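Local coordinates for carbohydrate kinase, pfkB family (PDB 3KTN), which is a PfkB-family carbohydrate kinase that probably phosphorylates 2-keto-3-deoxygluconate, at residues 9-14 against 53-58. Residues are numbered along the deposited sequence; the frame is centred on the assembly and turned at random.
Sequences GEVMLR and LITKLP
Gly9 and Thr55 meet where the chain leaves strand 4-8 of the large ribokinase-type sheet and parts from its parallel neighbour, strand 50-57. The backbone pairing, in which Ile54 also bonds to Ala7, ends between these segments with Gly9 N donating to Ile54 O at 3.2 Å, with an N-H...O angle of 158°. Past it the pairing passes to a side chain. Thr55 OG1, anti to its own backbone N (chi1 -170°), reaches across and donates to Gly9 O at 2.6 Å, approaching nearly in line with the carbonyl. A water bridges the next gap, accepting from Val11 N and donating to Thr55 OG1, 2.7 Å away, and to Lys56 O. The hydroxyl thus gives one bond and takes another, and the water fills in where the backbones diverge. From here the chain crosses into strand 12-16, part of the smaller four-stranded sheet that in this family forms the lid. Val11, on the way, turns its side chain back to strand 50-57: CG2 packs on Leu53 CD2 at 3.7 Å, while CB lies 4.0 Å from Leu57 CD2. Val38 of helix 36-46 touches both Val11 and Leu53. Glu10 points away from the strand, its carboxylate salt-bridged to Arg108.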
loop_
_atom_site.group_PDB
_atom_site.type_symbol
_atom_site.label_atom_id
_atom_site.label_comp_id
_atom_site.label_asym_id
_atom_site.label_seq_id
_atom_site.Cartn_x
_atom_site.Cartn_y
_atom_site.Cartn_z
ATOM N N GLY A 9 32.010 9.224 -4.795
ATOM C CA GLY A 9 31.034 8.872 -5.800
ATOM C C GLY A 9 29.731 9.634 -5.822
ATOM O O GLY A 9 29.575 10.696 -5.218
ATOM N N GLU A 10 28.778 9.034 -6.522
ATOM C CA GLU A 10 27.464 9.600 -6.748
ATOM C C GLU A 10 26.311 8.925 -6.001
ATOM O O GLU A 10 26.304 7.709 -5.803
ATOM C CB GLU A 10 27.201 9.533 -8.248
ATOM C CG GLU A 10 25.852 9.991 -8.726
ATOM C CD GLU A 10 25.539 9.398 -10.089
ATOM O OE1 GLU A 10 25.006 10.117 -10.959
ATOM O OE2 GLU A 10 25.830 8.197 -10.285
ATOM N N VAL A 11 25.346 9.739 -5.583
ATOM C CA VAL A 11 24.142 9.250 -4.918
ATOM C C VAL A 11 23.031 9.475 -5.932
ATOM O O VAL A 11 22.922 10.561 -6.499
ATOM C CB VAL A 11 23.769 10.066 -3.665
ATOM C CG1 VAL A 11 22.363 9.681 -3.204
ATOM C CG2 VAL A 11 24.767 9.811 -2.547
HETATM N N MSE A 12 22.218 8.453 -6.169
HETATM C CA MSE A 12 21.100 8.567 -7.106
HETATM C C MSE A 12 19.794 8.101 -6.467
HETATM O O MSE A 12 19.793 7.295 -5.537
HETATM C CB MSE A 12 21.331 7.706 -8.353
HETATM C CG MSE A 12 22.243 8.303 -9.411
HETATM SE SE MSE A 12 22.066 7.312 -11.074
HETATM C CE MSE A 12 20.744 8.404 -11.952
ATOM N N LEU A 13 18.689 8.612 -6.993
ATOM C CA LEU A 13 17.363 8.224 -6.539
ATOM C C LEU A 13 16.915 7.098 -7.458
ATOM O O LEU A 13 17.027 7.223 -8.672
ATOM C CB LEU A 13 16.366 9.373 -6.705
ATOM C CG LEU A 13 16.181 10.497 -5.689
ATOM C CD1 LEU A 13 17.479 10.855 -5.032
ATOM C CD2 LEU A 13 15.573 11.698 -6.406
ATOM N N ARG A 14 16.424 6.002 -6.887
ATOM C CA ARG A 14 15.901 4.909 -7.697
ATOM C C ARG A 14 14.413 4.805 -7.406
ATOM O O ARG A 14 14.006 4.744 -6.246
ATOM C CB ARG A 14 16.565 3.571 -7.370
ATOM C CG ARG A 14 15.867 2.407 -8.081
ATOM C CD ARG A 14 16.478 1.048 -7.752
ATOM N NE ARG A 14 15.521 -0.028 -8.001
ATOM C CZ ARG A 14 15.821 -1.322 -7.977
ATOM N NH1 ARG A 14 17.062 -1.713 -7.721
ATOM N NH2 ARG A 14 14.877 -2.232 -8.205
ATOM N N LEU A 53 31.151 8.314 2.858
ATOM C CA LEU A 53 30.992 8.673 1.460
ATOM C C LEU A 53 31.387 10.119 1.212
ATOM O O LEU A 53 30.956 11.021 1.930
ATOM C CB LEU A 53 29.539 8.465 1.019
ATOM C CG LEU A 53 29.216 8.800 -0.437
ATOM C CD1 LEU A 53 29.994 7.861 -1.354
ATOM C CD2 LEU A 53 27.715 8.652 -0.680
ATOM N N ILE A 54 32.210 10.333 0.192
ATOM C CA ILE A 54 32.635 11.673 -0.172
ATOM C C ILE A 54 31.835 12.041 -1.413
ATOM O O ILE A 54 32.009 11.438 -2.468
ATOM C CB ILE A 54 34.145 11.722 -0.506
ATOM C CG1 ILE A 54 34.952 11.182 0.675
ATOM C CG2 ILE A 54 34.558 13.151 -0.823
ATOM C CD1 ILE A 54 36.441 11.037 0.395
ATOM N N THR A 55 30.958 13.029 -1.284
ATOM C CA THR A 55 30.121 13.449 -2.398
ATOM C C THR A 55 29.400 14.727 -1.989
ATOM O O THR A 55 29.685 15.294 -0.938
ATOM C CB THR A 55 29.064 12.360 -2.712
ATOM O OG1 THR A 55 28.392 12.660 -3.944
ATOM C CG2 THR A 55 28.041 12.300 -1.590
ATOM N N LYS A 56 28.468 15.174 -2.823
ATOM C CA LYS A 56 27.679 16.365 -2.521
ATOM C C LYS A 56 26.198 16.047 -2.685
ATOM O O LYS A 56 25.817 15.208 -3.508
ATOM C CB LYS A 56 28.013 17.526 -3.470
ATOM C CG LYS A 56 29.461 18.006 -3.452
ATOM C CD LYS A 56 29.858 18.622 -2.119
ATOM C CE LYS A 56 31.298 19.150 -2.179
ATOM N NZ LYS A 56 31.842 19.474 -0.833
ATOM N N LEU A 57 25.374 16.722 -1.895
ATOM C CA LEU A 57 23.924 16.585 -1.972
ATOM C C LEU A 57 23.366 17.989 -1.815
ATOM O O LEU A 57 23.912 18.797 -1.061
ATOM C CB LEU A 57 23.385 15.664 -0.869
ATOM C CG LEU A 57 23.588 14.164 -1.117
ATOM C CD1 LEU A 57 23.053 13.353 0.064
ATOM C CD2 LEU A 57 22.875 13.769 -2.391
ATOM N N PRO A 58 22.274 18.305 -2.529
ATOM C CA PRO A 58 21.692 19.643 -2.425
ATOM C C PRO A 58 21.203 19.944 -1.020
ATOM O O PRO A 58 20.789 19.036 -0.287
ATOM C CB PRO A 58 20.553 19.598 -3.437
ATOM C CG PRO A 58 20.111 18.169 -3.360
ATOM C CD PRO A 58 21.430 17.436 -3.369
HETATM O O HOH W 1 25.776 12.661 -4.732
#